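Side-chain contacts in Es1 family protein (PDB 3L3B), which is of unestablished function but belongs to the DJ-1/PfpI family and, with its amidotransferase-like domain, may act in isoprenoid biosynthesis: residues B[35-40]-B[65-70]; B[41-46]-B[156-161]; B[51-56]-B[227-232]; B[213-218]-B[222-227]. All blocks are in the same frame, centred on the assembly; numbering follows the deposited sequence.

Interaction 1: B[35-40]-B[65-70]; sequences HMDGSE and KNQKQV
Asp37 OD1, on the side chain that meets Gln67, is gripped by two groups. A water donates to Asp37 OD1 at 2.9 Å, and Arg91 of the second subunit forms a salt bridge with it. The same water lies next to Gln67 OE1, but that second approach is too short to be trusted as modelled. The other carboxylate oxygen, Asp37 OD2, takes the backbone N-H of Val71. It also lies 3.5 Å from Val70 CA. The first torsion of Asp37 (chi1 63°) places CG between the backbone N and the carbonyl carbon, which turns the carboxylate to the 65-70 loop.

Gln67 reaches back with an extended chain. Its NE2 donates to Gln69 O at 3.0 Å, with an N-H...O angle of 157°. The acceptor lies near the plane of the amide, so this bond fixes the rotation of the group. NE2 then sits 3.4 Å from Asp37 CG. The amide and carboxylate planes are turned 51° apart, neither stacked nor coplanar. Asp37 CB packs on the same carbonyl, 3.4 Å from Gln69 O.

A second water joins the backbones. It accepts from Gln69 N at 3.1 Å. It probably donates to Asp37 O, 3.2 Å away, though other acceptors compete for its protons. Asp37 O also receives Asn122 ND2.

The contact joins two loops that follow strands 24-29 and 56-62. It is polar and largely buried, and Asp37 is its hub. The salt bridge to Arg91 of the second subunit probably favours the ionised carboxylate, and it ties this loop pair to the dimer interface.

Interaction 2: B[41-46]-B[156-161]; sequences IREAVL and AVCISP
The Glu43 carboxylate has Val157 CG1 over one of its faces, with Glu43 OE1 and Val157 CG1 3.3 Å apart. Cys158 CB lies much closer to the level of the plane and meets both oxygens. It is 3.3 Å from Glu43 OE2 and 3.4 Å from Glu43 OE1. Cys158 SG is a little further off, 3.6 Å from Glu43 OE2.

The extended chain of Glu43 runs alongside Val157 but points the other way, and Glu43 CG also touches Val157 CG1 at 3.9 Å. The polar ends are satisfied by backbone groups of other loops. Glu43 OE1 takes the N-H of Gly115, and Glu43 OE2 takes that of Tyr215. These bonds hold the carboxylate in place beside Cys158.

Cys158 has a positive phi (68°) in a tight type II' turn, closed by Ser160 N bonding to Val157 O. A cysteine with this backbone, between a strand and a helix, is consistent with the nucleophile elbow of DJ-1/PfpI proteins. The nearby buried glutamate also fits that family's reactive-cysteine site.

The contact is fully buried near the centre of the chain. Helix 41-53 brings Glu43 to the end of strand 154-157, just ahead of helix 160-168. That strand lies between strands 110-113 and 209-212 in the main sheet. Met231 of helix 221-238 packs on Val157.

Interaction 3: B[51-56]-B[227-232]; sequences LDRHNV and GIQDMI
Leu51 and Ile232 come closest in the backbone, with CA atoms 6.7 Å apart, where helix 41-53 ends against the middle of helix 221-238 in a Schellman motif, with Asn55 as the C-prime residue of positive phi, Val56 N bonded to Leu51 O and Asn55 N to Asp52 O.

Ile232 is the central side chain. Its CG2 branch is anti to the backbone N and meets two residues of the helix end. It lies 4.0 Å from Leu51 CD2, and the two side chains cross at about a right angle. It also lies 3.7 Å from His54 ND1, approaching the ring obliquely. The methyl packs beside ND1 and CE1 of the ring. The His54 ring is fixed by its own helix, since ND1 donates to Glu50 O.

Further out, Arg53 meets Gln229. Arg53 NH2 is 4.0 Å from Gln229 CG, so the guanidinium touches the aliphatic part of the glutamine. The guanidinium and amide planes stand 76° apart. The arginine chain bends at chi3 (73°), and its NE forms a salt bridge with Glu50.

The contact thus grades from apolar at Leu51 to polar at Arg53. Leu51 continues inward onto strands 24-29 and 110-113, and Ile232 also reaches Val112 of the second of these. The two helices are packed side by side on the central sheet. On the outside, Arg53 packs on Tyr222 of the second subunit.

Interaction 4: B[213-218]-B[222-227]; sequences SAYMRN and YNVYLG
Val224 chi1 (166°) sets its two methyls to different partners in the 213-218 loop. CG1, anti to the backbone N, points to Ala214. CG2, anti to the carbonyl carbon, points to the Tyr215 ring. Tyr215 takes chi1 -82°, which swings its ring across the valine, with one face turned to it.

Val224 CG2 stands over the centre of that face, 3.8 Å from the centroid of the Tyr215 ring and 7° off its normal. This is a CH-pi contact, met nearly head-on. All six ring carbons lie at similar distances from the methyl, the nearest being Tyr215 CE2 and CZ at 3.9 Å from Val224 CG2. On the other branch, Ala214 CB is 3.8 Å from Val224 CG1. Val224 is thus the one helix side chain that fills the joint.

The backbones meet through a water. It accepts from Ala214 N at 2.9 Å and donates to Val224 O at 3.1 Å. It links a helix carbonyl to the loop and satisfies a buried N-H. Ala214 has positive phi, and the loop curls back so that Met216 N bonds to Ser213 O.

The loop follows strand 209-212 and leads into helix 221-238. The phenol is held at its far end by Arg42, through Tyr215 OH, and the ring also makes a cation-pi contact with Arg94 of the second subunit. The contact therefore pairs apolar packing on one ring face with polar and charged groups, so that one tyrosine serves both the fold and the dimer.

Interaction 2 is the innermost, its centre about 5 Å from that of the chain, while the other three lie 13 to 14 Å out. Helix 41-53 carries one side of interactions 2 and 3, and helix 221-238 one side of interactions 3 and 4. Interactions 2 and 4 join through the Ala214 methyl and through probable hydrogen bonds from Arg42 and Glu43 to Tyr215. Chemistry follows place. Interaction 1 is polar and water-bridged, and interaction 2 sets a buried carboxylate by a cysteine. Interaction 4 is apolar across its side chains. Interaction 3, only partly buried, mixes an apolar inner part with polar side chains outside. All four also touch the second subunit.

Interaction 1: B[35-40]-B[65-70]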
loop_
_atom_site.group_PDB
_atom_site.type_symbol
_atom_site.label_atom_id
_atom_site.label_comp_id
_atom_site.label_asym_id
_atom_site.label_seq_id
_atom_site.Cartn_x
_atom_site.Cartn_y
_atom_site.Cartn_z
ATOM N N HIS B 35 -1.675 -9.243 2.295
ATOM C CA HIS B 35 -2.791 -9.661 3.091
ATOM C C HIS B 35 -2.837 -11.150 3.477
ATOM O O HIS B 35 -3.424 -11.506 4.537
ATOM C CB HIS B 35 -4.127 -9.216 2.464
ATOM C CG HIS B 35 -4.675 -10.108 1.390
ATOM N ND1 HIS B 35 -4.231 -10.083 0.095
ATOM C CD2 HIS B 35 -5.723 -10.978 1.405
ATOM C CE1 HIS B 35 -4.919 -10.950 -0.633
ATOM N NE2 HIS B 35 -5.846 -11.493 0.138
ATOM N N MET B 36 -2.237 -12.023 2.676
ATOM C CA MET B 36 -2.269 -13.460 2.979
ATOM C C MET B 36 -1.123 -13.972 3.855
ATOM O O MET B 36 -1.232 -15.056 4.432
ATOM C CB MET B 36 -2.367 -14.282 1.681
ATOM C CG MET B 36 -3.527 -13.856 0.810
ATOM S SD MET B 36 -3.854 -14.893 -0.599
ATOM C CE MET B 36 -4.771 -16.165 0.233
ATOM N N ASP B 37 -0.049 -13.196 4.033
ATOM C CA ASP B 37 1.075 -13.671 4.855
ATOM C C ASP B 37 1.752 -12.625 5.692
ATOM O O ASP B 37 2.768 -12.931 6.350
ATOM C CB ASP B 37 2.142 -14.381 3.997
ATOM C CG ASP B 37 2.803 -13.467 2.954
ATOM O OD1 ASP B 37 2.683 -12.218 3.005
ATOM O OD2 ASP B 37 3.477 -14.039 2.039
ATOM N N GLY B 38 1.125 -11.447 5.759
ATOM C CA GLY B 38 1.731 -10.264 6.322
ATOM C C GLY B 38 0.621 -9.309 6.753
ATOM O O GLY B 38 -0.513 -9.736 7.040
ATOM N N SER B 39 0.947 -8.024 6.696
ATOM C CA SER B 39 -0.038 -6.956 6.828
ATOM C C SER B 39 -0.773 -6.673 5.544
ATOM O O SER B 39 -0.181 -6.675 4.454
ATOM C CB SER B 39 0.642 -5.656 7.260
ATOM O OG SER B 39 1.114 -5.735 8.574
ATOM N N GLU B 40 -2.058 -6.363 5.683
ATOM C CA GLU B 40 -2.897 -5.892 4.574
ATOM C C GLU B 40 -2.327 -4.534 4.136
ATOM O O GLU B 40 -2.231 -3.575 4.892
ATOM C CB GLU B 40 -4.340 -5.765 5.058
ATOM C CG GLU B 40 -5.433 -6.080 4.036
ATOM C CD GLU B 40 -5.321 -5.267 2.819
ATOM O OE1 GLU B 40 -5.539 -5.846 1.704
ATOM O OE2 GLU B 40 -4.993 -4.052 2.978
ATOM N N LYS B 65 11.728 -11.759 12.731
ATOM C CA LYS B 65 11.453 -13.196 12.752
ATOM C C LYS B 65 10.972 -13.601 11.372
ATOM O O LYS B 65 10.413 -12.750 10.626
ATOM C CB LYS B 65 10.343 -13.523 13.775
ATOM N N ASN B 66 11.099 -14.884 11.040
ATOM C CA ASN B 66 10.518 -15.370 9.785
ATOM C C ASN B 66 8.963 -15.353 9.811
ATOM O O ASN B 66 8.375 -15.615 10.822
ATOM C CB ASN B 66 11.042 -16.758 9.427
ATOM C CG ASN B 66 12.470 -16.733 8.831
ATOM O OD1 ASN B 66 12.924 -15.709 8.292
ATOM N ND2 ASN B 66 13.147 -17.877 8.866
ATOM N N GLN B 67 8.321 -15.070 8.677
ATOM C CA GLN B 67 6.885 -15.249 8.533
ATOM C C GLN B 67 6.558 -16.722 8.749
ATOM O O GLN B 67 7.356 -17.573 8.368
ATOM C CB GLN B 67 6.406 -14.808 7.128
ATOM C CG GLN B 67 6.474 -13.281 6.834
ATOM C CD GLN B 67 6.235 -12.885 5.360
ATOM O OE1 GLN B 67 6.449 -11.706 4.993
ATOM N NE2 GLN B 67 5.781 -13.816 4.522
ATOM N N LYS B 68 5.400 -17.031 9.349
ATOM C CA LYS B 68 4.967 -18.462 9.464
ATOM C C LYS B 68 4.850 -19.103 8.072
ATOM O O LYS B 68 5.226 -20.245 7.883
ATOM C CB LYS B 68 3.635 -18.613 10.266
ATOM N N GLN B 69 4.331 -18.374 7.100
ATOM C CA GLN B 69 4.248 -18.852 5.697
ATOM C C GLN B 69 4.655 -17.736 4.726
ATOM O O GLN B 69 4.595 -16.556 5.066
ATOM C CB GLN B 69 2.793 -19.192 5.304
ATOM C CG GLN B 69 2.132 -20.329 6.048
ATOM C CD GLN B 69 0.675 -20.493 5.626
ATOM O OE1 GLN B 69 -0.082 -19.519 5.532
ATOM N NE2 GLN B 69 0.271 -21.735 5.404
ATOM N N VAL B 70 5.008 -18.122 3.504
ATOM C CA VAL B 70 5.007 -17.195 2.387
ATOM C C VAL B 70 3.921 -17.653 1.435
ATOM O O VAL B 70 3.819 -18.826 1.135
ATOM C CB VAL B 70 6.408 -17.172 1.666
ATOM C CG1 VAL B 70 6.357 -16.358 0.368
ATOM C CG2 VAL B 70 7.454 -16.631 2.665
HETATM O O HOH W 1 2.459 -15.920 7.470
HETATM O O HOH W 2 4.924 -10.489 3.440
#

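Interaction 2: B[41-46]-B[156-161]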
loop_
_atom_site.group_PDB
_atom_site.type_symbol
_atom_site.label_atom_id
_atom_site.label_comp_id
_atom_site.label_asym_id
_atom_site.label_seq_id
_atom_site.Cartn_x
_atom_site.Cartn_y
_atom_site.Cartn_z
ATOM N N ILE B 41 -1.854 -4.504 2.925
ATOM C CA ILE B 41 -1.092 -3.359 2.382
ATOM C C ILE B 41 -1.984 -2.131 2.273
ATOM O O ILE B 41 -1.530 -1.042 2.593
ATOM C CB ILE B 41 -0.483 -3.716 1.038
ATOM C CG1 ILE B 41 0.604 -4.792 1.160
ATOM C CG2 ILE B 41 0.034 -2.464 0.292
ATOM C CD1 ILE B 41 0.945 -5.422 -0.240
ATOM N N ARG B 42 -3.245 -2.289 1.859
ATOM C CA ARG B 42 -4.115 -1.131 1.722
ATOM C C ARG B 42 -4.445 -0.540 3.080
ATOM O O ARG B 42 -4.354 0.666 3.259
ATOM C CB ARG B 42 -5.373 -1.469 0.941
ATOM C CG ARG B 42 -5.036 -1.894 -0.453
ATOM C CD ARG B 42 -6.105 -2.793 -0.982
ATOM N NE ARG B 42 -5.731 -3.312 -2.281
ATOM C CZ ARG B 42 -6.582 -3.503 -3.279
ATOM N NH1 ARG B 42 -7.870 -3.241 -3.131
ATOM N NH2 ARG B 42 -6.128 -3.997 -4.408
ATOM N N GLU B 43 -4.760 -1.391 4.037
ATOM C CA GLU B 43 -4.987 -0.944 5.412
ATOM C C GLU B 43 -3.785 -0.209 5.999
ATOM O O GLU B 43 -3.951 0.838 6.701
ATOM C CB GLU B 43 -5.426 -2.083 6.336
ATOM C CG GLU B 43 -6.679 -2.791 5.877
ATOM C CD GLU B 43 -7.031 -4.037 6.724
ATOM O OE1 GLU B 43 -6.341 -4.345 7.750
ATOM O OE2 GLU B 43 -7.997 -4.730 6.324
ATOM N N ALA B 44 -2.590 -0.719 5.754
ATOM C CA ALA B 44 -1.397 -0.045 6.276
ATOM C C ALA B 44 -1.208 1.292 5.599
ATOM O O ALA B 44 -0.951 2.257 6.265
ATOM C CB ALA B 44 -0.149 -0.867 6.110
ATOM N N VAL B 45 -1.305 1.353 4.274
ATOM C CA VAL B 45 -1.117 2.613 3.579
ATOM C C VAL B 45 -2.158 3.628 4.052
ATOM O O VAL B 45 -1.809 4.785 4.294
ATOM C CB VAL B 45 -1.166 2.453 2.035
ATOM C CG1 VAL B 45 -1.283 3.828 1.312
ATOM C CG2 VAL B 45 0.075 1.690 1.582
ATOM N N LEU B 46 -3.417 3.192 4.217
ATOM C CA LEU B 46 -4.505 4.119 4.560
ATOM C C LEU B 46 -4.388 4.627 6.015
ATOM O O LEU B 46 -4.731 5.794 6.313
ATOM C CB LEU B 46 -5.870 3.504 4.237
ATOM C CG LEU B 46 -6.176 3.152 2.781
ATOM C CD1 LEU B 46 -7.491 2.378 2.685
ATOM C CD2 LEU B 46 -6.181 4.380 1.896
ATOM N N ALA B 156 -6.939 -0.824 15.850
ATOM C CA ALA B 156 -6.762 -2.157 15.290
ATOM C C ALA B 156 -7.749 -2.331 14.134
ATOM O O ALA B 156 -8.915 -1.960 14.234
ATOM C CB ALA B 156 -6.945 -3.296 16.412
ATOM N N VAL B 157 -7.264 -2.837 13.019
ATOM C CA VAL B 157 -8.040 -2.934 11.799
ATOM C C VAL B 157 -8.165 -4.406 11.387
ATOM O O VAL B 157 -7.220 -5.232 11.542
ATOM C CB VAL B 157 -7.345 -2.142 10.665
ATOM C CG1 VAL B 157 -8.229 -2.113 9.341
ATOM C CG2 VAL B 157 -6.955 -0.726 11.167
ATOM N N CYS B 158 -9.344 -4.732 10.910
ATOM C CA CYS B 158 -9.644 -6.023 10.330
ATOM C C CYS B 158 -9.620 -7.180 11.354
ATOM O O CYS B 158 -10.456 -7.206 12.228
ATOM C CB CYS B 158 -8.729 -6.259 9.144
ATOM S SG CYS B 158 -9.465 -7.469 8.114
ATOM N N ILE B 159 -8.693 -8.123 11.263
ATOM C CA ILE B 159 -8.623 -9.181 12.288
ATOM C C ILE B 159 -7.864 -8.737 13.547
ATOM O O ILE B 159 -7.981 -9.356 14.623
ATOM C CB ILE B 159 -7.954 -10.449 11.722
ATOM C CG1 ILE B 159 -8.271 -11.686 12.568
ATOM C CG2 ILE B 159 -6.407 -10.213 11.547
ATOM C CD1 ILE B 159 -9.792 -12.039 12.743
ATOM N N SER B 160 -7.098 -7.672 13.438
ATOM C CA SER B 160 -6.269 -7.227 14.568
ATOM C C SER B 160 -7.063 -6.998 15.877
ATOM O O SER B 160 -6.512 -7.260 16.952
ATOM C CB SER B 160 -5.462 -5.972 14.209
ATOM O OG SER B 160 -4.493 -6.342 13.189
ATOM N N PRO B 161 -8.334 -6.565 15.783
ATOM C CA PRO B 161 -9.082 -6.373 17.029
ATOM C C PRO B 161 -9.215 -7.643 17.847
ATOM O O PRO B 161 -9.198 -7.568 19.076
ATOM C CB PRO B 161 -10.439 -5.837 16.554
ATOM C CG PRO B 161 -10.148 -5.106 15.313
ATOM C CD PRO B 161 -9.009 -5.902 14.643
#

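Interaction 3: B[51-56]-B[227-232]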
loop_
_atom_site.group_PDB
_atom_site.type_symbol
_atom_site.label_atom_id
_atom_site.label_comp_id
_atom_site.label_asym_id
_atom_site.label_seq_id
_atom_site.Cartn_x
_atom_site.Cartn_y
_atom_site.Cartn_z
ATOM N N LEU B 51 -3.011 9.097 9.480
ATOM C CA LEU B 51 -2.134 9.662 10.512
ATOM C C LEU B 51 -1.502 10.936 9.983
ATOM O O LEU B 51 -1.541 11.969 10.644
ATOM C CB LEU B 51 -1.054 8.674 10.969
ATOM C CG LEU B 51 -1.562 7.494 11.806
ATOM C CD1 LEU B 51 -0.490 6.425 11.955
ATOM C CD2 LEU B 51 -2.067 7.978 13.211
ATOM N N ASP B 52 -0.946 10.881 8.776
ATOM C CA ASP B 52 -0.263 12.044 8.202
ATOM C C ASP B 52 -1.241 13.222 7.937
ATOM O O ASP B 52 -0.933 14.381 8.217
ATOM C CB ASP B 52 0.547 11.666 6.953
ATOM C CG ASP B 52 1.524 12.768 6.571
ATOM O OD1 ASP B 52 2.413 13.077 7.365
ATOM O OD2 ASP B 52 1.350 13.384 5.526
ATOM N N ARG B 53 -2.469 12.909 7.536
ATOM C CA ARG B 53 -3.472 13.937 7.310
ATOM C C ARG B 53 -3.748 14.726 8.585
ATOM O O ARG B 53 -4.117 15.886 8.520
ATOM C CB ARG B 53 -4.767 13.331 6.762
ATOM C CG ARG B 53 -5.827 14.354 6.328
ATOM C CD ARG B 53 -7.097 13.718 5.682
ATOM N NE ARG B 53 -7.939 13.050 6.691
ATOM C CZ ARG B 53 -8.655 13.673 7.630
ATOM N NH1 ARG B 53 -8.685 15.008 7.706
ATOM N NH2 ARG B 53 -9.356 12.958 8.516
ATOM N N HIS B 54 -3.564 14.064 9.737
ATOM C CA HIS B 54 -3.772 14.623 11.069
ATOM C C HIS B 54 -2.493 15.165 11.691
ATOM O O HIS B 54 -2.480 15.455 12.905
ATOM C CB HIS B 54 -4.305 13.520 11.983
ATOM C CG HIS B 54 -5.777 13.362 11.923
ATOM N ND1 HIS B 54 -6.388 12.269 11.357
ATOM C CD2 HIS B 54 -6.767 14.180 12.336
ATOM C CE1 HIS B 54 -7.698 12.408 11.450
ATOM N NE2 HIS B 54 -7.953 13.563 12.031
ATOM N N ASN B 55 -1.434 15.329 10.881
ATOM C CA ASN B 55 -0.099 15.776 11.378
ATOM C C ASN B 55 0.414 14.930 12.532
ATOM O O ASN B 55 0.999 15.455 13.476
ATOM C CB ASN B 55 -0.135 17.240 11.823
ATOM C CG ASN B 55 -0.537 18.142 10.718
ATOM O OD1 ASN B 55 -0.335 17.818 9.556
ATOM N ND2 ASN B 55 -1.153 19.244 11.047
ATOM N N VAL B 56 0.135 13.627 12.471
ATOM C CA VAL B 56 0.651 12.667 13.445
ATOM C C VAL B 56 1.811 11.963 12.784
ATOM O O VAL B 56 1.646 11.253 11.764
ATOM C CB VAL B 56 -0.398 11.631 13.883
ATOM C CG1 VAL B 56 0.227 10.658 14.887
ATOM C CG2 VAL B 56 -1.634 12.315 14.447
ATOM N N GLY B 227 -13.905 3.783 6.877
ATOM C CA GLY B 227 -13.824 3.236 8.204
ATOM C C GLY B 227 -12.506 3.537 8.896
ATOM O O GLY B 227 -12.493 3.845 10.045
ATOM N N ILE B 228 -11.384 3.431 8.197
ATOM C CA ILE B 228 -10.056 3.732 8.764
ATOM C C ILE B 228 -9.940 5.204 9.095
ATOM O O ILE B 228 -9.351 5.577 10.089
ATOM C CB ILE B 228 -8.910 3.318 7.756
ATOM C CG1 ILE B 228 -8.831 1.807 7.741
ATOM C CG2 ILE B 228 -7.584 3.946 8.155
ATOM C CD1 ILE B 228 -7.979 1.145 6.610
ATOM N N GLN B 229 -10.481 6.045 8.237
ATOM C CA GLN B 229 -10.500 7.481 8.475
ATOM C C GLN B 229 -11.256 7.806 9.793
ATOM O O GLN B 229 -10.810 8.620 10.585
ATOM C CB GLN B 229 -11.144 8.185 7.283
ATOM C CG GLN B 229 -11.342 9.681 7.453
ATOM C CD GLN B 229 -11.979 10.301 6.236
ATOM O OE1 GLN B 229 -13.197 10.311 6.098
ATOM N NE2 GLN B 229 -11.156 10.810 5.345
ATOM N N ASP B 230 -12.374 7.134 10.030
ATOM C CA ASP B 230 -13.133 7.367 11.255
ATOM C C ASP B 230 -12.394 6.891 12.517
ATOM O O ASP B 230 -12.469 7.521 13.569
ATOM C CB ASP B 230 -14.463 6.658 11.190
ATOM C CG ASP B 230 -15.409 7.137 12.294
ATOM O OD1 ASP B 230 -15.732 6.339 13.208
ATOM O OD2 ASP B 230 -15.755 8.333 12.273
ATOM N N MET B 231 -11.684 5.772 12.393
ATOM C CA MET B 231 -10.945 5.239 13.499
ATOM C C MET B 231 -9.830 6.193 13.946
ATOM O O MET B 231 -9.743 6.537 15.113
ATOM C CB MET B 231 -10.368 3.877 13.120
ATOM C CG MET B 231 -9.814 3.208 14.314
ATOM S SD MET B 231 -8.968 1.706 13.974
ATOM C CE MET B 231 -7.427 2.322 13.334
ATOM N N ILE B 232 -9.012 6.651 13.006
ATOM C CA ILE B 232 -7.863 7.500 13.301
ATOM C C ILE B 232 -8.343 8.854 13.813
ATOM O O ILE B 232 -7.815 9.342 14.829
ATOM C CB ILE B 232 -6.957 7.722 12.053
ATOM C CG1 ILE B 232 -6.345 6.401 11.515
ATOM C CG2 ILE B 232 -5.910 8.789 12.364
ATOM C CD1 ILE B 232 -5.511 5.532 12.477
#

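Interaction 4: B[213-218]-B[222-227]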
loop_
_atom_site.group_PDB
_atom_site.type_symbol
_atom_site.label_atom_id
_atom_site.label_comp_id
_atom_site.label_asym_id
_atom_site.label_seq_id
_atom_site.Cartn_x
_atom_site.Cartn_y
_atom_site.Cartn_z
ATOM N N SER B 213 -13.519 -2.536 10.606
ATOM C CA SER B 213 -13.618 -3.877 10.002
ATOM C C SER B 213 -12.894 -4.045 8.665
ATOM O O SER B 213 -12.401 -5.149 8.386
ATOM C CB SER B 213 -15.087 -4.279 9.837
ATOM O OG SER B 213 -15.746 -3.343 9.027
ATOM N N ALA B 214 -12.839 -2.994 7.838
ATOM C CA ALA B 214 -11.979 -2.991 6.625
ATOM C C ALA B 214 -12.185 -4.280 5.826
ATOM O O ALA B 214 -13.330 -4.643 5.542
ATOM C CB ALA B 214 -10.491 -2.793 7.012
ATOM N N TYR B 215 -11.121 -5.034 5.532
ATOM C CA TYR B 215 -11.280 -6.153 4.609
ATOM C C TYR B 215 -11.767 -7.465 5.261
ATOM O O TYR B 215 -11.674 -8.517 4.627
ATOM C CB TYR B 215 -10.023 -6.350 3.758
ATOM C CG TYR B 215 -9.918 -5.427 2.559
ATOM C CD1 TYR B 215 -10.725 -5.615 1.453
ATOM C CD2 TYR B 215 -8.985 -4.381 2.524
ATOM C CE1 TYR B 215 -10.603 -4.807 0.348
ATOM C CE2 TYR B 215 -8.907 -3.537 1.440
ATOM C CZ TYR B 215 -9.678 -3.771 0.353
ATOM O OH TYR B 215 -9.584 -2.939 -0.748
ATOM N N MET B 216 -12.359 -7.420 6.473
ATOM C CA MET B 216 -13.186 -8.557 6.956
ATOM C C MET B 216 -14.390 -8.852 6.034
ATOM O O MET B 216 -14.982 -9.942 6.104
ATOM C CB MET B 216 -13.735 -8.317 8.375
ATOM C CG MET B 216 -12.689 -8.410 9.472
ATOM S SD MET B 216 -11.789 -9.974 9.521
ATOM C CE MET B 216 -13.105 -11.148 9.775
ATOM N N ARG B 217 -14.762 -7.858 5.225
ATOM C CA ARG B 217 -15.760 -7.990 4.166
ATOM C C ARG B 217 -15.131 -7.655 2.815
ATOM O O ARG B 217 -14.137 -6.891 2.720
ATOM C CB ARG B 217 -16.947 -7.044 4.384
ATOM C CG ARG B 217 -17.775 -7.307 5.660
ATOM C CD ARG B 217 -18.950 -6.349 5.694
ATOM N NE ARG B 217 -19.761 -6.387 6.922
ATOM C CZ ARG B 217 -19.587 -5.601 7.986
ATOM N NH1 ARG B 217 -18.565 -4.738 8.070
ATOM N NH2 ARG B 217 -20.427 -5.709 9.016
ATOM N N ASN B 218 -15.755 -8.203 1.779
ATOM C CA ASN B 218 -15.263 -8.081 0.405
ATOM C C ASN B 218 -15.853 -6.808 -0.207
ATOM O O ASN B 218 -16.694 -6.850 -1.125
ATOM C CB ASN B 218 -15.670 -9.326 -0.407
ATOM C CG ASN B 218 -14.624 -9.728 -1.426
ATOM O OD1 ASN B 218 -13.518 -9.160 -1.475
ATOM N ND2 ASN B 218 -14.959 -10.728 -2.250
ATOM N N TYR B 222 -12.662 2.268 -1.331
ATOM C CA TYR B 222 -13.093 3.580 -0.820
ATOM C C TYR B 222 -13.862 3.397 0.506
ATOM O O TYR B 222 -13.655 4.138 1.430
ATOM C CB TYR B 222 -13.885 4.365 -1.860
ATOM C CG TYR B 222 -14.325 5.734 -1.377
ATOM C CD1 TYR B 222 -13.402 6.772 -1.193
ATOM C CD2 TYR B 222 -15.657 5.977 -1.072
ATOM C CE1 TYR B 222 -13.814 8.031 -0.715
ATOM C CE2 TYR B 222 -16.086 7.226 -0.609
ATOM C CZ TYR B 222 -15.164 8.252 -0.433
ATOM O OH TYR B 222 -15.629 9.472 0.038
ATOM N N ASN B 223 -14.715 2.379 0.604
ATOM C CA ASN B 223 -15.462 2.127 1.852
ATOM C C ASN B 223 -14.584 1.688 2.972
ATOM O O ASN B 223 -14.707 2.185 4.065
ATOM C CB ASN B 223 -16.608 1.146 1.612
ATOM C CG ASN B 223 -17.709 1.775 0.794
ATOM O OD1 ASN B 223 -17.896 2.979 0.878
ATOM N ND2 ASN B 223 -18.408 0.987 -0.036
ATOM N N VAL B 224 -13.640 0.820 2.674
ATOM C CA VAL B 224 -12.614 0.443 3.629
ATOM C C VAL B 224 -11.928 1.699 4.199
ATOM O O VAL B 224 -11.751 1.812 5.410
ATOM C CB VAL B 224 -11.564 -0.523 3.007
ATOM C CG1 VAL B 224 -10.314 -0.640 3.914
ATOM C CG2 VAL B 224 -12.209 -1.925 2.693
ATOM N N TYR B 225 -11.594 2.643 3.324
ATOM C CA TYR B 225 -10.911 3.876 3.734
ATOM C C TYR B 225 -11.762 4.751 4.664
ATOM O O TYR B 225 -11.230 5.385 5.578
ATOM C CB TYR B 225 -10.476 4.654 2.488
ATOM C CG TYR B 225 -10.240 6.157 2.616
ATOM C CD1 TYR B 225 -9.063 6.685 3.177
ATOM C CD2 TYR B 225 -11.168 7.048 2.118
ATOM C CE1 TYR B 225 -8.852 8.103 3.228
ATOM C CE2 TYR B 225 -10.983 8.424 2.202
ATOM C CZ TYR B 225 -9.827 8.946 2.746
ATOM O OH TYR B 225 -9.735 10.336 2.790
ATOM N N LEU B 226 -13.077 4.777 4.424
ATOM C CA LEU B 226 -13.973 5.576 5.250
ATOM C C LEU B 226 -13.946 5.100 6.689
ATOM O O LEU B 226 -13.908 5.905 7.620
ATOM C CB LEU B 226 -15.382 5.538 4.696
ATOM C CG LEU B 226 -15.606 6.348 3.441
ATOM C CD1 LEU B 226 -17.064 6.232 3.060
ATOM C CD2 LEU B 226 -15.149 7.824 3.596
ATOM N N GLY B 227 -13.905 3.783 6.877
ATOM C CA GLY B 227 -13.824 3.236 8.204
ATOM C C GLY B 227 -12.506 3.537 8.896
ATOM O O GLY B 227 -12.493 3.845 10.045
HETATM O O HOH W 3 -13.195 -0.117 7.388
#